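Transcriptional regulator (Cytophaga hutchinsonii, PDB 3F0C) probably represses transcription as a homodimeric TetR-family regulator, binding operator DNA through an N-terminal helix-turn-helix domain. Local coordinates at residues I16-Q21 / I63-N68; D83-L88 / K146-G151; K130-V135 / N156-V161. All coordinates share one frame; numbering follows the deposited sequence.

Contact 1: I16-Q21 / I63-N68; sequences IINAAQ and IKKEQN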
# COMPACT_ATOMS: atom_id res chain seq x y z
N ILE A 16 -12.83 -10.36 -30.60
CA ILE A 16 -12.38 -11.37 -29.68
C ILE A 16 -12.07 -10.71 -28.33
O ILE A 16 -12.47 -11.21 -27.25
CB ILE A 16 -11.17 -12.11 -30.20
CG1 ILE A 16 -11.51 -12.81 -31.51
CG2 ILE A 16 -10.75 -13.15 -29.17
CD1 ILE A 16 -10.31 -13.26 -32.30
N ILE A 17 -11.39 -9.57 -28.38
CA ILE A 17 -11.13 -8.83 -27.18
C ILE A 17 -12.45 -8.50 -26.38
O ILE A 17 -12.50 -8.61 -25.14
CB ILE A 17 -10.34 -7.55 -27.48
CG1 ILE A 17 -8.84 -7.86 -27.70
CG2 ILE A 17 -10.49 -6.57 -26.34
CD1 ILE A 17 -8.41 -7.96 -29.15
N ASN A 18 -13.49 -8.09 -27.08
CA ASN A 18 -14.70 -7.64 -26.38
C ASN A 18 -15.44 -8.81 -25.68
O ASN A 18 -15.86 -8.72 -24.50
CB ASN A 18 -15.60 -6.88 -27.35
CG ASN A 18 -14.98 -5.53 -27.78
OD1 ASN A 18 -13.76 -5.31 -27.68
ND2 ASN A 18 -15.84 -4.63 -28.25
N ALA A 19 -15.58 -9.89 -26.45
CA ALA A 19 -16.09 -11.14 -26.01
C ALA A 19 -15.36 -11.45 -24.72
O ALA A 19 -15.97 -11.58 -23.66
CB ALA A 19 -15.79 -12.19 -27.08
N ALA A 20 -14.04 -11.53 -24.84
CA ALA A 20 -13.18 -11.88 -23.70
C ALA A 20 -13.45 -10.98 -22.51
O ALA A 20 -13.62 -11.46 -21.43
CB ALA A 20 -11.71 -11.78 -24.12
N GLN A 21 -13.51 -9.68 -22.73
CA GLN A 21 -13.74 -8.69 -21.69
C GLN A 21 -14.96 -9.02 -20.86
O GLN A 21 -14.94 -9.03 -19.64
CB GLN A 21 -13.91 -7.32 -22.33
CG GLN A 21 -14.22 -6.21 -21.35
CD GLN A 21 -13.71 -4.85 -21.79
OE1 GLN A 21 -13.38 -4.63 -22.95
NE2 GLN A 21 -13.63 -3.93 -20.85
N ILE A 63 -6.65 -6.34 -20.60
CA ILE A 63 -6.13 -5.37 -19.63
C ILE A 63 -5.74 -4.15 -20.39
O ILE A 63 -6.08 -3.04 -19.99
CB ILE A 63 -4.86 -5.82 -18.87
CG1 ILE A 63 -5.15 -7.03 -18.00
CG2 ILE A 63 -4.34 -4.70 -18.02
CD1 ILE A 63 -6.37 -6.89 -17.18
N LYS A 64 -5.01 -4.34 -21.48
CA LYS A 64 -4.59 -3.17 -22.24
C LYS A 64 -5.81 -2.42 -22.81
O LYS A 64 -5.81 -1.20 -22.79
CB LYS A 64 -3.52 -3.46 -23.32
CG LYS A 64 -2.22 -3.91 -22.62
CD LYS A 64 -1.00 -4.26 -23.54
CE LYS A 64 0.27 -4.77 -22.68
NZ LYS A 64 0.87 -3.75 -21.69
N LYS A 65 -6.87 -3.10 -23.24
CA LYS A 65 -8.02 -2.33 -23.75
C LYS A 65 -8.52 -1.45 -22.64
O LYS A 65 -8.88 -0.32 -22.89
CB LYS A 65 -9.17 -3.19 -24.27
CG LYS A 65 -10.40 -2.34 -24.76
CD LYS A 65 -11.58 -3.20 -25.26
CE LYS A 65 -12.93 -2.47 -25.20
NZ LYS A 65 -14.02 -3.14 -25.98
N GLU A 66 -8.55 -1.98 -21.43
CA GLU A 66 -9.13 -1.30 -20.27
C GLU A 66 -8.27 -0.10 -19.89
O GLU A 66 -8.75 0.97 -19.60
CB GLU A 66 -9.22 -2.27 -19.10
CG GLU A 66 -10.27 -1.93 -18.08
CD GLU A 66 -11.66 -2.29 -18.56
OE1 GLU A 66 -11.76 -3.20 -19.42
OE2 GLU A 66 -12.64 -1.66 -18.08
N GLN A 67 -6.97 -0.30 -19.91
CA GLN A 67 -6.08 0.82 -19.66
C GLN A 67 -6.26 1.97 -20.66
O GLN A 67 -6.21 3.15 -20.27
CB GLN A 67 -4.66 0.32 -19.68
CG GLN A 67 -4.43 -0.63 -18.55
CD GLN A 67 -3.01 -1.00 -18.39
OE1 GLN A 67 -2.52 -0.97 -17.28
NE2 GLN A 67 -2.33 -1.35 -19.49
N ASN A 68 -6.48 1.63 -21.93
CA ASN A 68 -6.75 2.64 -22.95
C ASN A 68 -8.09 3.38 -22.67
O ASN A 68 -8.19 4.60 -22.79
CB ASN A 68 -6.75 2.02 -24.35
CG ASN A 68 -5.41 1.32 -24.70
OD1 ASN A 68 -4.30 1.86 -24.50
ND2 ASN A 68 -5.52 0.09 -25.24
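The flat amides of Asn18 and Gln21 meet the long side chain of Lys65, and the carboxylate of Glu66 lies beyond. Lys65 NZ lies over one face of the Asn18 amide, 59° out of the carbonyl plane. It donates a hydrogen bond of 2.8 Å to Asn18 OD1. The C=O...N angle is 96°, so the ammonium group is well above that carbonyl. The Gln21 amide turns its oxygen to the same lysine, with Gln21 OE1 3.2 Å from Lys65 CE. Its nitrogen, NE2, lies near OE1 of Glu66, with the amide and carboxylate planes 74° apart, but the angle is too poor for a hydrogen bond.

The contact belongs to the DNA-binding end of the TetR fold. Helix 12-27 is the first helix of that domain. Helix 55-78 leads from it into the larger helical domain. The two segments cross almost at a right angle, and their axes stay 10.7 Å apart. That spacing is bridged by long side chains near the surface. Lys65 has CG anti to the backbone N, and the rest of the chain is extended toward helix 12-27. Deeper in, Ala20 packs on Leu58 and Val62, and Glu66 also touches His101 and Leu102 of helix 84-106. The one apolar touch between the segments is made by the lysine stem: Ile17 CG2 rests 3.7 Å from Lys65 CD.

Contact 2: D83-L88 / K146-G151; sequences DATALL and KEFKRG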
# COMPACT_ATOMS: atom_id res chain seq x y z
N ASP A 83 -11.76 23.51 -14.17
CA ASP A 83 -10.52 24.06 -13.59
C ASP A 83 -9.54 22.96 -13.14
O ASP A 83 -9.84 21.77 -13.26
CB ASP A 83 -10.83 25.13 -12.52
CG ASP A 83 -11.10 24.55 -11.13
OD1 ASP A 83 -11.50 25.36 -10.24
OD2 ASP A 83 -10.90 23.33 -10.91
N ALA A 84 -8.35 23.34 -12.66
CA ALA A 84 -7.33 22.36 -12.23
C ALA A 84 -7.88 21.44 -11.17
O ALA A 84 -7.75 20.21 -11.28
CB ALA A 84 -6.08 23.04 -11.71
N THR A 85 -8.51 22.04 -10.16
CA THR A 85 -9.17 21.29 -9.07
C THR A 85 -10.25 20.29 -9.58
O THR A 85 -10.15 19.08 -9.33
CB THR A 85 -9.74 22.29 -8.03
OG1 THR A 85 -8.75 23.29 -7.76
CG2 THR A 85 -10.13 21.61 -6.74
N ALA A 86 -11.24 20.78 -10.32
CA ALA A 86 -12.30 19.90 -10.84
C ALA A 86 -11.74 18.74 -11.64
O ALA A 86 -12.33 17.67 -11.64
CB ALA A 86 -13.27 20.68 -11.70
N LEU A 87 -10.62 18.97 -12.35
CA LEU A 87 -9.99 17.92 -13.17
C LEU A 87 -9.37 16.88 -12.23
O LEU A 87 -9.58 15.66 -12.38
CB LEU A 87 -8.90 18.50 -14.10
CG LEU A 87 -9.37 19.24 -15.35
CD1 LEU A 87 -8.31 20.20 -15.81
CD2 LEU A 87 -9.74 18.27 -16.46
N LEU A 88 -8.62 17.38 -11.26
CA LEU A 88 -7.92 16.52 -10.34
C LEU A 88 -8.92 15.57 -9.66
O LEU A 88 -8.65 14.36 -9.52
CB LEU A 88 -7.23 17.36 -9.29
CG LEU A 88 -5.81 16.88 -9.01
CD1 LEU A 88 -4.82 17.55 -9.95
CD2 LEU A 88 -5.45 17.16 -7.56
N LYS A 146 -2.92 29.35 -11.88
CA LYS A 146 -2.63 29.98 -10.58
C LYS A 146 -3.52 29.47 -9.44
O LYS A 146 -3.66 30.12 -8.42
CB LYS A 146 -2.64 31.52 -10.68
CG LYS A 146 -1.49 32.09 -11.53
CD LYS A 146 -1.53 33.61 -11.64
CE LYS A 146 -0.37 34.13 -12.47
NZ LYS A 146 -0.40 35.61 -12.60
N GLU A 147 -4.08 28.27 -9.61
CA GLU A 147 -4.85 27.62 -8.55
C GLU A 147 -3.89 26.93 -7.59
O GLU A 147 -4.11 26.90 -6.38
CB GLU A 147 -5.83 26.61 -9.13
CG GLU A 147 -6.94 27.21 -10.00
CD GLU A 147 -7.66 26.16 -10.82
OE1 GLU A 147 -8.18 25.18 -10.23
OE2 GLU A 147 -7.71 26.28 -12.06
N PHE A 148 -2.82 26.36 -8.13
CA PHE A 148 -1.83 25.66 -7.32
C PHE A 148 -0.54 26.46 -7.30
O PHE A 148 -0.16 27.05 -8.30
CB PHE A 148 -1.53 24.27 -7.89
CG PHE A 148 -2.76 23.45 -8.28
CD1 PHE A 148 -3.95 23.52 -7.59
CD2 PHE A 148 -2.68 22.54 -9.33
CE1 PHE A 148 -5.05 22.74 -7.96
CE2 PHE A 148 -3.77 21.76 -9.71
CZ PHE A 148 -4.95 21.86 -9.02
N LYS A 149 0.14 26.44 -6.16
CA LYS A 149 1.47 27.05 -6.03
C LYS A 149 2.53 26.18 -6.72
O LYS A 149 2.41 24.95 -6.70
CB LYS A 149 1.81 27.18 -4.54
CG LYS A 149 0.94 28.17 -3.79
CD LYS A 149 1.30 28.25 -2.29
CE LYS A 149 0.44 29.26 -1.59
NZ LYS A 149 0.81 29.26 -0.19
N ARG A 150 3.56 26.80 -7.32
CA ARG A 150 4.75 26.09 -7.83
C ARG A 150 5.77 26.14 -6.74
O ARG A 150 6.33 27.22 -6.50
CB ARG A 150 5.39 26.77 -9.05
CG ARG A 150 6.80 26.18 -9.38
CD ARG A 150 7.66 26.92 -10.45
NE ARG A 150 7.65 28.40 -10.46
CZ ARG A 150 7.94 29.22 -9.45
NH1 ARG A 150 8.20 28.75 -8.23
NH2 ARG A 150 7.93 30.54 -9.64
N GLY A 151 6.09 25.02 -6.09
CA GLY A 151 5.58 23.68 -6.36
C GLY A 151 6.63 22.93 -7.16
O GLY A 151 7.19 23.50 -8.12
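Glu147 reaches across to the first turn of helix 84-106 and meets Asp83, Ala84 and Thr85. From CB, its CG stands anti to the carbonyl carbon (chi1 -65°). CB and CG span the gap, and the extended chain carries CD to 3.6 Å from Ala84 CB. At the tip, OE1 accepts two hydrogen bonds from Thr85. Thr85 N meets Glu147 OE1 from the syn side at 3.2 Å, 24° out of the carboxylate plane (N-H...O angle 168°). Thr85 OG1 donates to the same oxygen, nearly in line with its C-O bond. OE2 is placed less surely; its modelled bond from Ala84 N is 3.1 Å.

Two helix ends meet here. Lys146 closes helix 118-145 with a Schellman motif. Asp83 is the N-cap of helix 84-106, and its OD2 takes the Ala86 N-H at 2.6 Å. Glu147 therefore brings a second carboxylate to the same helix start, with Asp83 OD1 3.3 Å from Glu147 OE1. The helix N terminus may offset the repulsion between these like charges. Beside them, Phe148 turns its ring to the apolar side of the turn, where Leu88 CD1 lies 4.3 Å from Phe148 CE2. Leu200 of helix 183-201 touches Thr85, Leu88 and Phe148.

Contact 3: K130-V135 / N156-V161; sequences KEVEIV and NAEFLV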
# COMPACT_ATOMS: atom_id res chain seq x y z
N LYS A 130 2.71 6.89 -16.90
CA LYS A 130 1.80 7.73 -17.67
C LYS A 130 0.93 8.55 -16.74
O LYS A 130 0.68 9.72 -16.99
CB LYS A 130 0.94 6.92 -18.62
CG LYS A 130 1.44 7.00 -20.05
CD LYS A 130 0.40 6.65 -21.07
CE LYS A 130 0.35 5.14 -21.31
NZ LYS A 130 1.51 4.61 -22.08
N GLU A 131 0.54 7.93 -15.63
CA GLU A 131 -0.40 8.51 -14.69
C GLU A 131 0.21 9.67 -13.98
O GLU A 131 -0.42 10.71 -13.84
CB GLU A 131 -0.79 7.45 -13.68
CG GLU A 131 -2.00 7.79 -12.78
CD GLU A 131 -2.42 6.62 -11.90
OE1 GLU A 131 -1.93 5.47 -12.12
OE2 GLU A 131 -3.23 6.84 -10.96
N VAL A 132 1.44 9.48 -13.50
CA VAL A 132 2.15 10.56 -12.83
C VAL A 132 2.22 11.72 -13.80
O VAL A 132 1.93 12.88 -13.41
CB VAL A 132 3.56 10.12 -12.39
CG1 VAL A 132 4.41 11.32 -11.99
CG2 VAL A 132 3.45 9.16 -11.20
N GLU A 133 2.53 11.42 -15.06
CA GLU A 133 2.62 12.47 -16.09
C GLU A 133 1.29 13.18 -16.30
O GLU A 133 1.22 14.42 -16.26
CB GLU A 133 3.06 11.93 -17.44
CG GLU A 133 4.44 11.34 -17.53
CD GLU A 133 5.55 12.31 -17.15
OE1 GLU A 133 5.41 13.52 -17.55
OE2 GLU A 133 6.55 11.87 -16.49
N ILE A 134 0.21 12.43 -16.52
CA ILE A 134 -1.07 13.11 -16.65
C ILE A 134 -1.25 14.07 -15.48
O ILE A 134 -1.55 15.27 -15.66
CB ILE A 134 -2.25 12.17 -16.70
CG1 ILE A 134 -2.28 11.40 -18.02
CG2 ILE A 134 -3.52 12.93 -16.53
CD1 ILE A 134 -3.00 10.03 -17.87
N VAL A 135 -1.00 13.57 -14.28
CA VAL A 135 -1.22 14.38 -13.12
C VAL A 135 -0.29 15.61 -13.11
O VAL A 135 -0.72 16.74 -12.83
CB VAL A 135 -1.15 13.53 -11.82
CG1 VAL A 135 -0.99 14.44 -10.61
CG2 VAL A 135 -2.42 12.63 -11.73
N ASN A 156 4.87 16.34 -6.24
CA ASN A 156 3.47 16.28 -5.92
C ASN A 156 2.72 15.21 -6.71
O ASN A 156 2.09 14.33 -6.13
CB ASN A 156 2.84 17.63 -6.22
CG ASN A 156 3.25 18.69 -5.22
OD1 ASN A 156 4.19 18.49 -4.45
ND2 ASN A 156 2.54 19.83 -5.23
N ALA A 157 2.82 15.28 -8.03
CA ALA A 157 2.18 14.34 -8.94
C ALA A 157 2.34 12.90 -8.47
O ALA A 157 1.36 12.18 -8.29
CB ALA A 157 2.76 14.50 -10.30
N GLU A 158 3.59 12.47 -8.31
CA GLU A 158 3.95 11.19 -7.71
C GLU A 158 3.28 10.93 -6.41
O GLU A 158 2.87 9.79 -6.12
CB GLU A 158 5.39 11.21 -7.35
CG GLU A 158 6.24 10.74 -8.40
CD GLU A 158 7.17 9.64 -7.90
OE1 GLU A 158 7.62 9.71 -6.71
OE2 GLU A 158 7.45 8.73 -8.73
N PHE A 159 3.26 11.96 -5.58
CA PHE A 159 2.73 11.79 -4.25
C PHE A 159 1.25 11.43 -4.33
O PHE A 159 0.82 10.44 -3.74
CB PHE A 159 2.96 13.03 -3.39
CG PHE A 159 2.78 12.79 -1.91
CD1 PHE A 159 3.48 11.79 -1.25
CD2 PHE A 159 1.90 13.59 -1.16
CE1 PHE A 159 3.33 11.58 0.11
CE2 PHE A 159 1.75 13.39 0.17
CZ PHE A 159 2.46 12.38 0.82
N LEU A 160 0.51 12.21 -5.09
CA LEU A 160 -0.90 11.93 -5.25
C LEU A 160 -1.09 10.53 -5.80
O LEU A 160 -1.88 9.74 -5.28
CB LEU A 160 -1.57 12.97 -6.14
CG LEU A 160 -3.10 12.91 -6.15
CD1 LEU A 160 -3.54 11.78 -6.97
CD2 LEU A 160 -3.62 12.71 -4.78
N VAL A 161 -0.33 10.20 -6.84
CA VAL A 161 -0.49 8.91 -7.48
C VAL A 161 -0.21 7.81 -6.43
O VAL A 161 -1.04 6.95 -6.20
CB VAL A 161 0.31 8.81 -8.79
CG1 VAL A 161 0.21 7.45 -9.39
CG2 VAL A 161 -0.24 9.81 -9.76
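Glu131 OE2 is gripped by two groups of helix 84-106 while its side chain lies against Val161. Tyr91 OH makes a hydrogen bond to this oxygen, and Arg95 NE makes a salt bridge. These partners hold a buried carboxylate, and the arginine probably favours its charged form. CG of Glu131 is anti to the backbone N (chi1 -168°). The chain beyond is extended and lays the carboxylate against Val161 CG1, with Glu131 CD 3.7 Å away.

The rest of the contact is apolar and has no hydrogen bond between the segments. It joins two successive helices of the larger TetR domain. The segments 130-135 and 156-161 cross at 122°, their axes 8.4 Å apart at closest approach. Ala157 allows the close approach. Its small CB sits 3.8 Å from Val135 CG1 and 3.6 Å from the backbone oxygen of Val132. Val132 divides its branches: CG1 lies 4.1 Å from Glu158 CG, and CG2 meets Val161 CB at 4.0 Å. Val135 and Val161 lie alongside each other, pointing opposite ways, with Val135 CG2 4.1 Å from Val161 CG2.

Tyr91 of helix 84-106 packs on both Val135 and Val161. Helix 118-145 also places Ile134 on Phe71 and Met74 of helix 55-78. Helix 153-174 turns Phe159 outward to Lys194 of the second subunit, a cation-pi pair between the chains.

How the contacts relate
From the N terminus, contact 1 closes first. It brings helix 55-78 back against helix 12-27, around the intervening helices 34-41 and 45-51, and so ties the DNA-binding domain to the helix that leaves it. Contact 2 opens later, at the start of helix 84-106, and closes after helix 118-145. Contact 3 opens inside that loop, on helix 118-145, and closes beyond it on helix 153-174, so contacts 2 and 3 cross. Their centres are 13 Å apart. Both lie in the larger domain, across the chain's centre from contact 1. The centre of contact 1 is 33 Å from that of contact 2 and 24 Å from that of contact 3.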